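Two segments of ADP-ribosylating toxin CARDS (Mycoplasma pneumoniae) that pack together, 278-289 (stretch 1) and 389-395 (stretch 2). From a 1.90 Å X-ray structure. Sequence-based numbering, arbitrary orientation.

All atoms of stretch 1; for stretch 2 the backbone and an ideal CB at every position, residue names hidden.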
# COMPACT_ATOMS: atom_id res chain seq x y z
N TYR A 278 -19.66 14.93 0.05
CA TYR A 278 -21.05 15.05 -0.43
C TYR A 278 -21.28 14.23 -1.68
O TYR A 278 -20.52 14.32 -2.64
CB TYR A 278 -21.36 16.50 -0.77
CG TYR A 278 -21.47 17.42 0.42
CD1 TYR A 278 -20.34 17.88 1.08
CD2 TYR A 278 -22.71 17.84 0.87
CE1 TYR A 278 -20.45 18.73 2.16
CE2 TYR A 278 -22.84 18.70 1.95
CZ TYR A 278 -21.70 19.13 2.59
OH TYR A 278 -21.82 19.98 3.66
N LEU A 279 -22.34 13.43 -1.67
CA LEU A 279 -22.70 12.61 -2.82
C LEU A 279 -24.10 12.95 -3.31
O LEU A 279 -24.95 13.40 -2.53
CB LEU A 279 -22.63 11.13 -2.44
CG LEU A 279 -21.24 10.71 -1.94
CD1 LEU A 279 -21.34 10.31 -0.49
CD2 LEU A 279 -20.64 9.61 -2.78
N ARG A 280 -24.34 12.74 -4.59
CA ARG A 280 -25.64 13.02 -5.20
C ARG A 280 -26.13 11.81 -5.98
O ARG A 280 -25.37 11.16 -6.70
CB ARG A 280 -25.56 14.27 -6.09
CG ARG A 280 -26.89 14.74 -6.66
CD ARG A 280 -26.77 16.17 -7.21
NE ARG A 280 -26.56 17.13 -6.13
CZ ARG A 280 -26.10 18.36 -6.29
NH1 ARG A 280 -25.77 18.80 -7.51
NH2 ARG A 280 -25.95 19.16 -5.24
N GLY A 281 -27.40 11.47 -5.79
CA GLY A 281 -28.02 10.37 -6.50
C GLY A 281 -28.27 10.81 -7.92
O GLY A 281 -28.72 11.92 -8.16
N ILE A 282 -27.96 9.93 -8.86
CA ILE A 282 -27.96 10.27 -10.28
C ILE A 282 -29.34 10.65 -10.82
O ILE A 282 -29.47 11.61 -11.59
CB ILE A 282 -27.39 9.12 -11.12
CG1 ILE A 282 -25.88 9.05 -10.90
CG2 ILE A 282 -27.68 9.33 -12.59
CD1 ILE A 282 -25.23 10.40 -10.98
N LYS A 283 -30.36 9.92 -10.42
CA LYS A 283 -31.71 10.17 -10.92
C LYS A 283 -32.51 11.09 -10.00
O LYS A 283 -33.04 12.11 -10.45
CB LYS A 283 -32.46 8.85 -11.15
CG LYS A 283 -33.71 8.99 -12.00
CD LYS A 283 -34.23 7.64 -12.47
CE LYS A 283 -35.46 7.79 -13.36
NZ LYS A 283 -36.03 6.47 -13.77
N THR A 284 -32.58 10.74 -8.72
CA THR A 284 -33.33 11.53 -7.75
C THR A 284 -32.72 12.91 -7.55
O THR A 284 -33.40 13.84 -7.14
CB THR A 284 -33.37 10.85 -6.37
OG1 THR A 284 -32.06 10.90 -5.79
CG2 THR A 284 -33.83 9.41 -6.49
N GLN A 285 -31.43 13.03 -7.82
CA GLN A 285 -30.69 14.27 -7.59
C GLN A 285 -30.64 14.69 -6.12
O GLN A 285 -30.32 15.83 -5.80
CB GLN A 285 -31.25 15.40 -8.46
CG GLN A 285 -30.92 15.25 -9.94
CD GLN A 285 -29.43 15.38 -10.22
OE1 GLN A 285 -28.87 16.55 -9.95
NE2 GLN A 285 -28.79 14.42 -10.66
N LYS A 286 -30.96 13.76 -5.23
CA LYS A 286 -30.87 14.01 -3.80
C LYS A 286 -29.41 14.03 -3.37
O LYS A 286 -28.58 13.30 -3.92
CB LYS A 286 -31.63 12.94 -3.02
CG LYS A 286 -33.15 13.04 -3.18
CD LYS A 286 -33.87 11.96 -2.40
CE LYS A 286 -35.38 12.08 -2.58
NZ LYS A 286 -36.13 11.13 -1.72
N THR A 287 -29.10 14.87 -2.39
CA THR A 287 -27.72 15.06 -1.96
C THR A 287 -27.53 14.58 -0.53
O THR A 287 -28.38 14.81 0.33
CB THR A 287 -27.30 16.54 -2.09
OG1 THR A 287 -27.46 16.94 -3.46
CG2 THR A 287 -25.83 16.74 -1.67
N PHE A 288 -26.41 13.91 -0.28
CA PHE A 288 -26.12 13.34 1.02
C PHE A 288 -24.72 13.65 1.48
O PHE A 288 -23.80 13.82 0.67
CB PHE A 288 -26.23 11.81 0.98
CG PHE A 288 -27.57 11.30 0.52
CD1 PHE A 288 -27.83 11.10 -0.82
CD2 PHE A 288 -28.55 10.99 1.44
CE1 PHE A 288 -29.06 10.62 -1.25
CE2 PHE A 288 -29.79 10.50 1.02
CZ PHE A 288 -30.04 10.32 -0.33
N MET A 289 -24.55 13.68 2.79
CA MET A 289 -23.23 13.75 3.39
C MET A 289 -22.85 12.36 3.89
O MET A 289 -23.64 11.69 4.57
CB MET A 289 -23.22 14.72 4.56
CG MET A 289 -23.39 16.17 4.15
SD MET A 289 -23.58 17.21 5.60
CE MET A 289 -25.23 16.81 6.14
N UNK A 389 -19.91 1.12 -8.81
CA UNK A 389 -20.02 2.41 -8.14
C UNK A 389 -20.74 2.33 -6.81
O UNK A 389 -21.21 1.26 -6.39
CB UNK A 389 -20.74 3.41 -9.05
N UNK A 390 -20.85 3.46 -6.14
CA UNK A 390 -21.56 3.54 -4.87
C UNK A 390 -23.06 3.70 -5.14
O UNK A 390 -23.45 4.37 -6.10
CB UNK A 390 -21.03 4.70 -4.02
N UNK A 391 -23.88 3.11 -4.28
CA UNK A 391 -25.34 3.14 -4.44
C UNK A 391 -26.04 3.34 -3.10
O UNK A 391 -25.50 2.99 -2.05
CB UNK A 391 -25.83 1.85 -5.10
N UNK A 392 -27.24 3.92 -3.13
CA UNK A 392 -28.13 3.87 -1.97
C UNK A 392 -29.50 3.36 -2.42
O UNK A 392 -29.81 3.37 -3.61
CB UNK A 392 -28.25 5.24 -1.31
N UNK A 393 -30.29 2.91 -1.46
CA UNK A 393 -31.65 2.46 -1.73
C UNK A 393 -32.61 3.62 -1.64
O UNK A 393 -32.90 4.12 -0.54
CB UNK A 393 -32.06 1.35 -0.76
N UNK A 394 -33.10 4.07 -2.79
CA UNK A 394 -33.95 5.26 -2.88
C UNK A 394 -35.23 5.14 -2.07
O UNK A 394 -35.85 6.14 -1.71
CB UNK A 394 -34.30 5.54 -4.34
N UNK A 395 -35.63 3.91 -1.77
CA UNK A 395 -36.85 3.68 -1.00
C UNK A 395 -36.60 3.60 0.51
O UNK A 395 -37.55 3.67 1.29
CB UNK A 395 -37.52 2.39 -1.48

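Stretch 1 is a hairpin: Leu279 N donates to Phe288 O (2.8 Å), Phe288 N returns the bond to Leu279 O (2.7 Å), and the turn between the two strands is tightened by Lys286 N donating to Thr284 OG1 (3.1 Å). The surface it turns to stretch 2 carries Leu279, Gly281, Thr284, Lys286 and Phe288, mostly apolar. The backbones stay well apart, Gly281 CA and the CA of 392 lying 7.9 Å from each other, so side chains must fill the gap.

Position 389 has an extended backbone (phi/psi -160/178), and its ideal CB finds nothing of stretch 1 within 5.5 Å. Stretch 1 therefore sets no preference. The residue is Gly389.

At position 390 the CA-to-CB bond points toward stretch 1, and the ideal CB is 5.1 Å from Leu279 CD2. That distance leaves room for further carbons beside an apolar partner, with no donor or acceptor to reward a polar group; Leu, Ile, Met or Val would all be reasonable. Leu390 is found, with chi1 m and chi2 t, and its CD1 meets Leu279 CD2 at 3.8 Å, an ordinary van der Waals contact.

Position 391 is extended (-139/154), with its CB out of reach of stretch 1, as expected for the alternation of a strand. Many residues would fit as far as this contact is concerned. Phe391 occupies it; its nearest approach to stretch 1 is 7.5 Å, from Phe391 CE2 to Ile282 CG1, too far for contact.

Position 392 again points toward the hairpin, yet its ideal CB is still 5.4 Å from Phe288 CE1. The intervening space is bordered by the Phe288 ring, the Lys286 methylenes, Thr284 and the bare CA of Gly281. A long or broad side chain is called for: Met or Leu could fill part of it, while Phe, Tyr or Trp could also meet the Phe288 ring. Trp392, with chi1 p at 76°, spans the gap and has 92 Å² covered, the largest share in the contact. The edge of Phe288 is directed toward the face of its six-membered ring, with centroids 4.5 Å apart, planes at 60°, and Phe288 CZ 3.4 Å from Trp392 CZ2. Thr284 OG1 lies at the indole edge, 4.2 Å from Trp392 CZ2, and Lys286 CD is 4.0 Å from that same carbon. The absence of a side chain at Gly281 matters here, since an ideal CB on it would sit only 3.3 Å from Trp392 NE1. That nitrogen is hydrogen-bonded elsewhere in the structure.

Position 393 is out of reach and admits many residues; Asn393 OD1 accepts from the backbone N of 395 (2.8 Å).

At position 394 the backbone leaves the strand (-60/-21) and the CB points sideways, 4.5 Å from Thr284 CG2. A small side chain offering a methyl, such as Ala, Val or Thr, would suit. Thr394, chi1 p, places CG2 3.8 Å from Thr284 CG2, a methyl-to-methyl contact.

Position 395 is out of reach, leaving the choice open; Lys395 extends without touching stretch 1.

Stretch 2, residues 389-395: GLFWNTK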
# COMPACT_ATOMS: atom_id res chain seq x y z
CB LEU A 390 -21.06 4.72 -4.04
CG LEU A 390 -19.63 4.67 -3.50
CD1 LEU A 390 -19.32 6.01 -2.79
CD2 LEU A 390 -19.45 3.48 -2.55
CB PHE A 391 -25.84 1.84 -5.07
CG PHE A 391 -25.57 1.71 -6.54
CD1 PHE A 391 -24.32 1.32 -7.00
CD2 PHE A 391 -26.58 1.97 -7.47
CE1 PHE A 391 -24.07 1.21 -8.36
CE2 PHE A 391 -26.34 1.85 -8.84
CZ PHE A 391 -25.09 1.47 -9.29
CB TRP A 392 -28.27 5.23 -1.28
CG TRP A 392 -29.15 6.22 -2.01
CD1 TRP A 392 -28.95 6.72 -3.26
CD2 TRP A 392 -30.36 6.82 -1.52
NE1 TRP A 392 -29.96 7.60 -3.58
CE2 TRP A 392 -30.84 7.67 -2.54
CE3 TRP A 392 -31.08 6.71 -0.33
CZ2 TRP A 392 -32.01 8.42 -2.39
CZ3 TRP A 392 -32.24 7.46 -0.19
CH2 TRP A 392 -32.70 8.30 -1.21
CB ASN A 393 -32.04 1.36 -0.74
CG ASN A 393 -33.39 0.75 -1.05
OD1 ASN A 393 -34.32 1.46 -1.46
ND2 ASN A 393 -33.50 -0.56 -0.87
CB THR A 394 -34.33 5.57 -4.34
OG1 THR A 394 -34.96 4.42 -4.91
CG2 THR A 394 -33.08 5.93 -5.15
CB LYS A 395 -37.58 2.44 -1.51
CG LYS A 395 -38.30 2.65 -2.83
CD LYS A 395 -39.01 1.38 -3.28
CE LYS A 395 -40.03 1.67 -4.38
NZ LYS A 395 -39.42 2.41 -5.52
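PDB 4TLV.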